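Protein-tyrosine-phosphatase (Shewanella sp., PDB 2Z72) probably hydrolyses phosphotyrosine esters as a cold-active, zinc-containing phosphatase of the calcineurin-like phosphoesterase family. Local coordinates at residues D243-N246 and F247-G251; D222-N225 and A226-A230. All blocks are in the same frame, centred on the assembly; numbering follows the deposited sequence. Where two conformers were deposited one is given.

Interaction 1: D243-N246 and F247-G251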
# COMPACT_ATOMS: atom_id res chain seq x y z
N ASP A 243 -9.83 22.72 7.77
CA ASP A 243 -9.70 22.02 9.03
C ASP A 243 -9.77 20.52 8.88
O ASP A 243 -9.02 19.77 9.50
CB ASP A 243 -10.87 22.60 9.84
CG ASP A 243 -11.19 22.00 11.17
OD1 ASP A 243 -10.17 21.65 11.83
OD2 ASP A 243 -12.36 21.87 11.56
N LEU A 244 -10.71 20.09 8.03
CA LEU A 244 -10.90 18.65 7.91
C LEU A 244 -9.80 17.99 7.12
O LEU A 244 -9.30 16.91 7.53
CB LEU A 244 -12.26 18.38 7.28
CG LEU A 244 -12.60 16.93 6.99
CD1 LEU A 244 -12.51 16.08 8.23
CD2 LEU A 244 -14.03 16.80 6.43
N LEU A 245 -9.39 18.61 6.01
CA LEU A 245 -8.27 18.07 5.26
C LEU A 245 -7.01 18.06 6.10
O LEU A 245 -6.18 17.13 5.99
CB LEU A 245 -8.07 18.83 3.94
CG LEU A 245 -9.19 18.71 2.93
CD1 LEU A 245 -8.88 19.54 1.69
CD2 LEU A 245 -9.52 17.26 2.59
N ASN A 246 -6.82 19.09 6.91
CA ASN A 246 -5.64 19.17 7.76
C ASN A 246 -5.56 17.98 8.71
O ASN A 246 -4.56 17.30 8.86
CB ASN A 246 -5.69 20.51 8.48
CG ASN A 246 -4.44 20.78 9.29
OD1 ASN A 246 -3.95 19.87 9.98
ND2 ASN A 246 -3.91 21.99 9.24
N PHE A 247 -6.70 17.68 9.32
CA PHE A 247 -6.82 16.45 10.14
C PHE A 247 -6.45 15.21 9.36
O PHE A 247 -5.63 14.40 9.75
CB PHE A 247 -8.24 16.27 10.69
CG PHE A 247 -8.40 14.92 11.34
CD1 PHE A 247 -9.32 14.00 10.85
CD2 PHE A 247 -7.63 14.54 12.40
CE1 PHE A 247 -9.44 12.76 11.39
CE2 PHE A 247 -7.75 13.31 12.99
CZ PHE A 247 -8.63 12.40 12.48
N LEU A 248 -7.10 15.01 8.21
CA LEU A 248 -6.94 13.80 7.44
C LEU A 248 -5.53 13.58 6.95
O LEU A 248 -5.07 12.43 6.87
CB LEU A 248 -7.95 13.76 6.27
CG LEU A 248 -9.42 13.56 6.65
CD1 LEU A 248 -10.30 13.74 5.40
CD2 LEU A 248 -9.59 12.18 7.26
N PHE A 249 -4.85 14.66 6.55
CA PHE A 249 -3.56 14.51 5.91
C PHE A 249 -2.38 14.62 6.82
O PHE A 249 -1.26 14.22 6.40
CB PHE A 249 -3.41 15.54 4.77
CG PHE A 249 -4.08 15.08 3.48
CD1 PHE A 249 -5.42 15.19 3.25
CD2 PHE A 249 -3.32 14.47 2.51
CE1 PHE A 249 -6.03 14.75 2.07
CE2 PHE A 249 -3.92 14.06 1.33
CZ PHE A 249 -5.25 14.17 1.13
N PHE A 250 -2.52 15.11 8.04
CA PHE A 250 -1.35 15.36 8.86
C PHE A 250 -1.33 14.58 10.15
O PHE A 250 -1.84 13.46 10.24
CB PHE A 250 -1.18 16.90 8.98
CG PHE A 250 -0.99 17.49 7.59
CD1 PHE A 250 -1.95 18.40 7.14
CD2 PHE A 250 0.03 17.12 6.75
CE1 PHE A 250 -1.84 18.93 5.86
CE2 PHE A 250 0.18 17.65 5.46
CZ PHE A 250 -0.81 18.55 5.04
N GLY A 251 -0.64 15.02 11.19
CA GLY A 251 -0.10 14.17 12.23
C GLY A 251 -1.00 13.35 13.08
O GLY A 251 -0.60 12.29 13.62
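Leu245 and Phe249 meet one turn apart on helix 243-249. CD2 of Leu245 lies 4.3 Å from CE1 of Phe249. The carbonyl O of Leu245 also reaches the edge of the Phe249 ring in its plane, 3.4 Å from CD1. The same oxygen takes the backbone N-H of Phe249, with Leu245 O and Phe249 N 2.9 Å apart. On the neighbouring flank Leu244 CG and Leu248 CD1 pack at 4.2 Å. Asn246 and Phe250 cross at about a right angle, the amide plane at 80° to the ring plane. With CG anti to its backbone N (chi1 -174°), the Asn246 amide lies beside its own carbonyl carbon, and Asn246 OD1 comes to 3.8 Å from Phe250 CD1.

Helix 243-249 is a short alpha-helix, and the contact runs to its C-terminal end. The i to i+4 bonds from Phe247 to Asp243 and from Leu248 to Leu244 are nearly straight. The bond from Phe250 N to Asn246 O is weak, 3.1 Å long and bent to 133°. Phe250 is the first residue to leave helical geometry. One face of its ring is covered by CB of Phe249, 3.8 Å above the plane.

Further out, Asn246 ND2 bonds to Lys240 O, and Lys240 makes a cation-pi contact with Phe250. Leu239 of helix 236-241 touches Leu245, Phe249 and Phe250. At the start of the helix, Asp243 OD1 forms a salt bridge with Arg217.

Interaction 2: D222-N225 and A226-A230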
# COMPACT_ATOMS: atom_id res chain seq x y z
N ASP A 222 -16.59 6.47 3.95
CA ASP A 222 -16.78 6.92 2.59
C ASP A 222 -16.39 8.38 2.43
O ASP A 222 -15.78 8.75 1.44
CB ASP A 222 -18.21 6.70 2.11
CG ASP A 222 -18.36 7.06 0.65
OD1 ASP A 222 -19.02 8.03 0.38
OD2 ASP A 222 -17.76 6.46 -0.27
N LYS A 223 -16.75 9.18 3.41
CA LYS A 223 -16.45 10.61 3.33
C LYS A 223 -14.93 10.82 3.31
O LYS A 223 -14.40 11.60 2.49
CB LYS A 223 -17.10 11.41 4.45
CG LYS A 223 -16.79 12.89 4.33
CD LYS A 223 -17.61 13.69 5.34
CE LYS A 223 -17.41 15.19 5.19
NZ LYS A 223 -17.99 16.06 6.21
N ALA A 224 -14.23 10.13 4.21
CA ALA A 224 -12.76 10.29 4.26
C ALA A 224 -12.10 9.77 3.01
O ALA A 224 -11.26 10.45 2.43
CB ALA A 224 -12.28 9.56 5.50
N ASN A 225 -12.47 8.58 2.56
CA ASN A 225 -11.83 8.00 1.38
C ASN A 225 -12.05 8.87 0.15
O ASN A 225 -11.14 9.00 -0.68
CB ASN A 225 -12.31 6.56 1.14
CG ASN A 225 -11.72 5.60 2.10
OD1 ASN A 225 -10.51 5.68 2.45
ND2 ASN A 225 -12.49 4.65 2.63
N ALA A 226 -13.23 9.46 -0.00
CA ALA A 226 -13.48 10.33 -1.11
C ALA A 226 -12.68 11.62 -1.00
O ALA A 226 -12.15 12.13 -2.02
CB ALA A 226 -15.00 10.65 -1.16
N LEU A 227 -12.59 12.20 0.19
CA LEU A 227 -11.76 13.42 0.33
C LEU A 227 -10.29 13.14 0.07
O LEU A 227 -9.61 14.01 -0.52
CB LEU A 227 -11.95 13.97 1.75
CG LEU A 227 -13.25 14.71 2.00
CD1 LEU A 227 -13.39 15.03 3.48
CD2 LEU A 227 -13.29 16.00 1.19
N TYR A 228 -9.82 11.97 0.47
CA TYR A 228 -8.42 11.63 0.19
C TYR A 228 -8.19 11.55 -1.33
O TYR A 228 -7.18 12.07 -1.82
CB TYR A 228 -8.08 10.32 0.83
CG TYR A 228 -7.75 10.35 2.31
CD1 TYR A 228 -8.38 9.58 3.27
CD2 TYR A 228 -6.70 11.15 2.77
CE1 TYR A 228 -8.08 9.61 4.56
CE2 TYR A 228 -6.33 11.17 4.09
CZ TYR A 228 -7.02 10.39 5.00
OH TYR A 228 -6.67 10.35 6.34
N ARG A 229 -9.09 10.92 -2.07
CA ARG A 229 -8.90 10.84 -3.50
C ARG A 229 -8.96 12.22 -4.14
O ARG A 229 -8.23 12.51 -5.08
CB ARG A 229 -9.96 9.92 -4.12
CG ARG A 229 -9.66 8.44 -3.96
CD ARG A 229 -10.61 7.55 -4.70
NE ARG A 229 -11.93 7.44 -4.03
CZ ARG A 229 -12.18 6.58 -3.07
NH1 ARG A 229 -11.31 5.73 -2.65
NH2 ARG A 229 -13.40 6.54 -2.53
N ALA A 230 -9.87 13.07 -3.68
CA ALA A 230 -10.09 14.37 -4.30
C ALA A 230 -9.03 15.38 -3.98
O ALA A 230 -8.91 16.38 -4.71
CB ALA A 230 -11.48 14.92 -3.88
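Asn225 O accepts the backbone N-H of Arg229, with Asn225 O and Arg229 N 3.1 Å apart. The same oxygen sits over one face of the Arg229 guanidinium, 3.6 Å above the plane and over its centre. The arginine folds back to this place because its chain bends at chi3 (-76°). Arg229 NH2 then comes within 3.8 Å of Asn225 CB. Asp222 OD2 stays 4.9 Å from Arg229 NH2, so these opposite charges are near but not in contact.

One residue earlier, Ala224 O receives the N-H of Tyr228, with Ala224 O and Tyr228 N 2.9 Å apart. The donor lies nearly on the line of the carbonyl bond. Tyr228 CD1 also approaches Ala224 O, at 3.1 Å, while CE1 packs against Ala224 CB. On another flank Lys223 and Leu227 run side by side, pointing the same way. Lys223 CG lies 4.1 Å from Leu227 CD1.

These are i to i+4 pairs on the regular alpha-helix 221-231. The N-H...O angles of the four backbone bonds across the contact are all close to 160°. The polar ends of Asn225 and Arg229 turn to other parts of the chain. Asn225 uses OD1 for Thr196 N and ND2 for Ile197 O and Asp65 OD1. Arg229 NH1 bonds to Asn195 OD1.

The buried Asn225 amide is therefore satisfied at both its oxygen and its nitrogen, which fixes its rotation. Asn225 O lies against the cation's face, so a favourable electrostatic term probably adds to its backbone bond without a guanidinium N-H pointing at it.

How the interactions relate
Interactions 1 and 2 lie on two helices packed against each other, with centres 12 Å apart. Interaction 2 comes first in the chain. A polar link between them is a probable hydrogen bond of 2.7 Å between Tyr228 OH and Leu248 O. Phe249 CE1 meets Tyr228 CD2 at 3.7 Å, the two ring planes about 60° apart. Leu227 CD1 touches both Leu244 CD2, at 3.5 Å, and Leu248 CD1, at 3.9 Å. The leucines therefore join the helix flanks, and the aromatic pair meets further along the interface. The side chains of Phe250 and Tyr228 are each about 12 Å from a bound zinc ion. The zinc ligands Asp78, His80, Asp114, Asn149, His207 and His286 all lie outside these segments.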